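Local coordinates for Alpha/beta hydrolase fold protein (Ochrobactrum, PDB 4G8B) that probably opens the lactone ring of N-acyl homoserine lactones, bacterial quorum-sensing signals, and here holds the hexanoyl form in its pocket, at residues F99-G104 against A246-F251. The protein carries 1 engineered substitution. Sequence-based numbering, arbitrary orientation.
Sequences FGWGLG and AGHAPF. Engineered in segment 99-104: Gly102 (natural residue Ser). With HL6 (N-[(3S)-2-oxotetrahydrofuran-3-yl]hexanamide), chain C.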
loop_
_atom_site.group_PDB
_atom_site.type_symbol
_atom_site.label_atom_id
_atom_site.label_comp_id
_atom_site.label_asym_id
_atom_site.label_seq_id
_atom_site.Cartn_x
_atom_site.Cartn_y
_atom_site.Cartn_z
ATOM N N PHE A 99 -5.000 3.765 2.473
ATOM C CA PHE A 99 -4.949 3.097 1.182
ATOM C C PHE A 99 -3.583 2.440 1.055
ATOM O O PHE A 99 -2.556 3.085 1.285
ATOM C CB PHE A 99 -5.124 4.091 0.027
ATOM C CG PHE A 99 -4.766 3.504 -1.303
ATOM C CD1 PHE A 99 -5.640 2.645 -1.949
ATOM C CD2 PHE A 99 -3.525 3.746 -1.871
ATOM C CE1 PHE A 99 -5.301 2.062 -3.162
ATOM C CE2 PHE A 99 -3.182 3.171 -3.083
ATOM C CZ PHE A 99 -4.069 2.332 -3.730
ATOM N N GLY A 100 -3.560 1.166 0.681
ATOM C CA GLY A 100 -2.301 0.463 0.507
ATOM C C GLY A 100 -2.226 -0.191 -0.854
ATOM O O GLY A 100 -3.175 -0.858 -1.275
ATOM N N TRP A 101 -1.093 0.005 -1.529
ATOM C CA TRP A 101 -0.827 -0.535 -2.857
ATOM C C TRP A 101 0.194 -1.672 -2.781
ATOM O O TRP A 101 1.353 -1.459 -2.376
ATOM C CB TRP A 101 -0.271 0.571 -3.759
ATOM C CG TRP A 101 0.145 0.098 -5.120
ATOM C CD1 TRP A 101 -0.513 -0.795 -5.921
ATOM C CD2 TRP A 101 1.339 0.469 -5.825
ATOM N NE1 TRP A 101 0.190 -0.985 -7.090
ATOM C CE2 TRP A 101 1.326 -0.217 -7.058
ATOM C CE3 TRP A 101 2.397 1.345 -5.548
ATOM C CZ2 TRP A 101 2.346 -0.076 -8.002
ATOM C CZ3 TRP A 101 3.418 1.482 -6.487
ATOM C CH2 TRP A 101 3.376 0.778 -7.702
ATOM N N GLY A 102 -0.223 -2.877 -3.168
ATOM C CA GLY A 102 0.685 -4.018 -3.208
ATOM C C GLY A 102 1.180 -4.366 -1.812
ATOM O O GLY A 102 0.382 -4.598 -0.901
ATOM N N LEU A 103 2.501 -4.392 -1.638
ATOM C CA LEU A 103 3.090 -4.495 -0.308
ATOM C C LEU A 103 2.397 -3.534 0.672
ATOM O O LEU A 103 2.148 -3.889 1.825
ATOM C CB LEU A 103 4.583 -4.180 -0.380
ATOM C CG LEU A 103 5.315 -4.032 0.962
ATOM C CD1 LEU A 103 5.273 -5.317 1.814
ATOM C CD2 LEU A 103 6.766 -3.572 0.742
ATOM N N GLY A 104 2.091 -2.319 0.219
ATOM C CA GLY A 104 1.427 -1.328 1.050
ATOM C C GLY A 104 0.073 -1.775 1.572
ATOM O O GLY A 104 -0.323 -1.397 2.666
ATOM N N ALA A 246 -6.620 -1.265 -16.879
ATOM C CA ALA A 246 -5.612 -1.002 -15.872
ATOM C C ALA A 246 -5.090 -2.337 -15.369
ATOM O O ALA A 246 -5.760 -3.362 -15.497
ATOM C CB ALA A 246 -6.210 -0.200 -14.728
ATOM N N GLY A 247 -3.889 -2.315 -14.808
ATOM C CA GLY A 247 -3.277 -3.511 -14.262
ATOM C C GLY A 247 -2.999 -3.365 -12.781
ATOM O O GLY A 247 -3.915 -3.197 -11.977
ATOM N N HIS A 248 -1.724 -3.416 -12.422
ATOM C CA HIS A 248 -1.328 -3.410 -11.017
ATOM C C HIS A 248 -1.469 -2.055 -10.333
ATOM O O HIS A 248 -1.508 -1.987 -9.112
ATOM C CB HIS A 248 0.121 -3.883 -10.901
ATOM C CG HIS A 248 0.548 -4.195 -9.502
ATOM N ND1 HIS A 248 -0.177 -5.018 -8.667
ATOM C CD2 HIS A 248 1.644 -3.813 -8.798
ATOM C CE1 HIS A 248 0.452 -5.129 -7.509
ATOM N NE2 HIS A 248 1.556 -4.405 -7.562
ATOM N N ALA A 249 -1.530 -0.983 -11.119
ATOM C CA ALA A 249 -1.465 0.368 -10.565
ATOM C C ALA A 249 -2.574 1.287 -11.093
ATOM O O ALA A 249 -2.295 2.318 -11.707
ATOM C CB ALA A 249 -0.081 0.985 -10.817
ATOM N N PRO A 250 -3.843 0.930 -10.843
ATOM C CA PRO A 250 -4.942 1.713 -11.430
ATOM C C PRO A 250 -4.963 3.176 -10.995
ATOM O O PRO A 250 -5.510 4.013 -11.721
ATOM C CB PRO A 250 -6.199 0.971 -10.962
ATOM C CG PRO A 250 -5.750 0.183 -9.738
ATOM C CD PRO A 250 -4.335 -0.232 -10.082
ATOM N N PHE A 251 -4.378 3.484 -9.841
ATOM C CA PHE A 251 -4.342 4.865 -9.356
ATOM C C PHE A 251 -3.555 5.792 -10.295
ATOM O O PHE A 251 -3.775 7.002 -10.293
ATOM C CB PHE A 251 -3.779 4.926 -7.928
ATOM C CG PHE A 251 -2.400 4.359 -7.821
ATOM C CD1 PHE A 251 -2.197 3.017 -7.502
ATOM C CD2 PHE A 251 -1.295 5.151 -8.100
ATOM C CE1 PHE A 251 -0.907 2.493 -7.451
ATOM C CE2 PHE A 251 -0.009 4.628 -8.050
ATOM C CZ PHE A 251 0.183 3.302 -7.726
HETATM N N HL6 C . 3.835 -7.140 -3.661
HETATM C C1 HL6 C . 4.263 -4.975 -4.782
HETATM O O1 HL6 C . 4.267 -4.196 -3.825
HETATM C C2 HL6 C . 3.922 -5.713 -7.002
HETATM O O2 HL6 C . 4.015 -4.570 -6.144
HETATM C C3 HL6 C . 4.028 -6.950 -6.100
HETATM O O3 HL6 C . 5.879 -7.423 -2.883
HETATM C C4 HL6 C . 4.516 -6.449 -4.740
HETATM C C5 HL6 C . 4.675 -7.595 -2.746
HETATM C C6 HL6 C . 4.082 -8.309 -1.554
HETATM C C7 HL6 C . 4.891 -9.552 -1.206
HETATM C C8 HL6 C . 4.492 -10.714 -2.104
HETATM C C9 HL6 C . 4.237 -11.968 -1.273
HETATM C C10 HL6 C . 5.491 -12.433 -0.566
#
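Trp101 and Gly102 meet His248 where two loops of the alpha/beta-hydrolase fold converge: the nucleophile elbow after strand 97-101 and the histidine loop before helix 250-253. Gly102, an engineered replacement of the natural serine, occupies the elbow's sharp turn with a positive phi, and its CA lies 4.4 Å from His248 CE1. Serine and histidine at these places are consistent with the family's catalytic triad, and Glu219, hydrogen-bonded to His248 ND1, is placed to be its acid. One polar bond joins the segments: Trp101 NE1 donates to His248 O over 2.8 Å, bent to 144° at the hydrogen and arriving from above the carbonyl plane. The same NE1 sits over one face of the imidazole, near its rim. The aromatic packing centres on the indole. Phe251 stands edge-on against an indole face in a T-shaped pair with planes at 75°, its CE1 3.4 Å from Trp101 CD2; a chi1 of 59° puts CG between the backbone N and the carbonyl carbon, which turns the CE1-CZ edge to the indole. Ala249 CB touches the benzo part of the indole at CZ2, while Phe99 CZ meets Phe251 CD1 at 4.3 Å. The bound lactone is gripped from both segments, with Asn33 N as a further donor: Leu103 N points almost straight at HL6 O1, and His248 NE2 donates to the ring oxygen HL6 O2 at 2.8 Å.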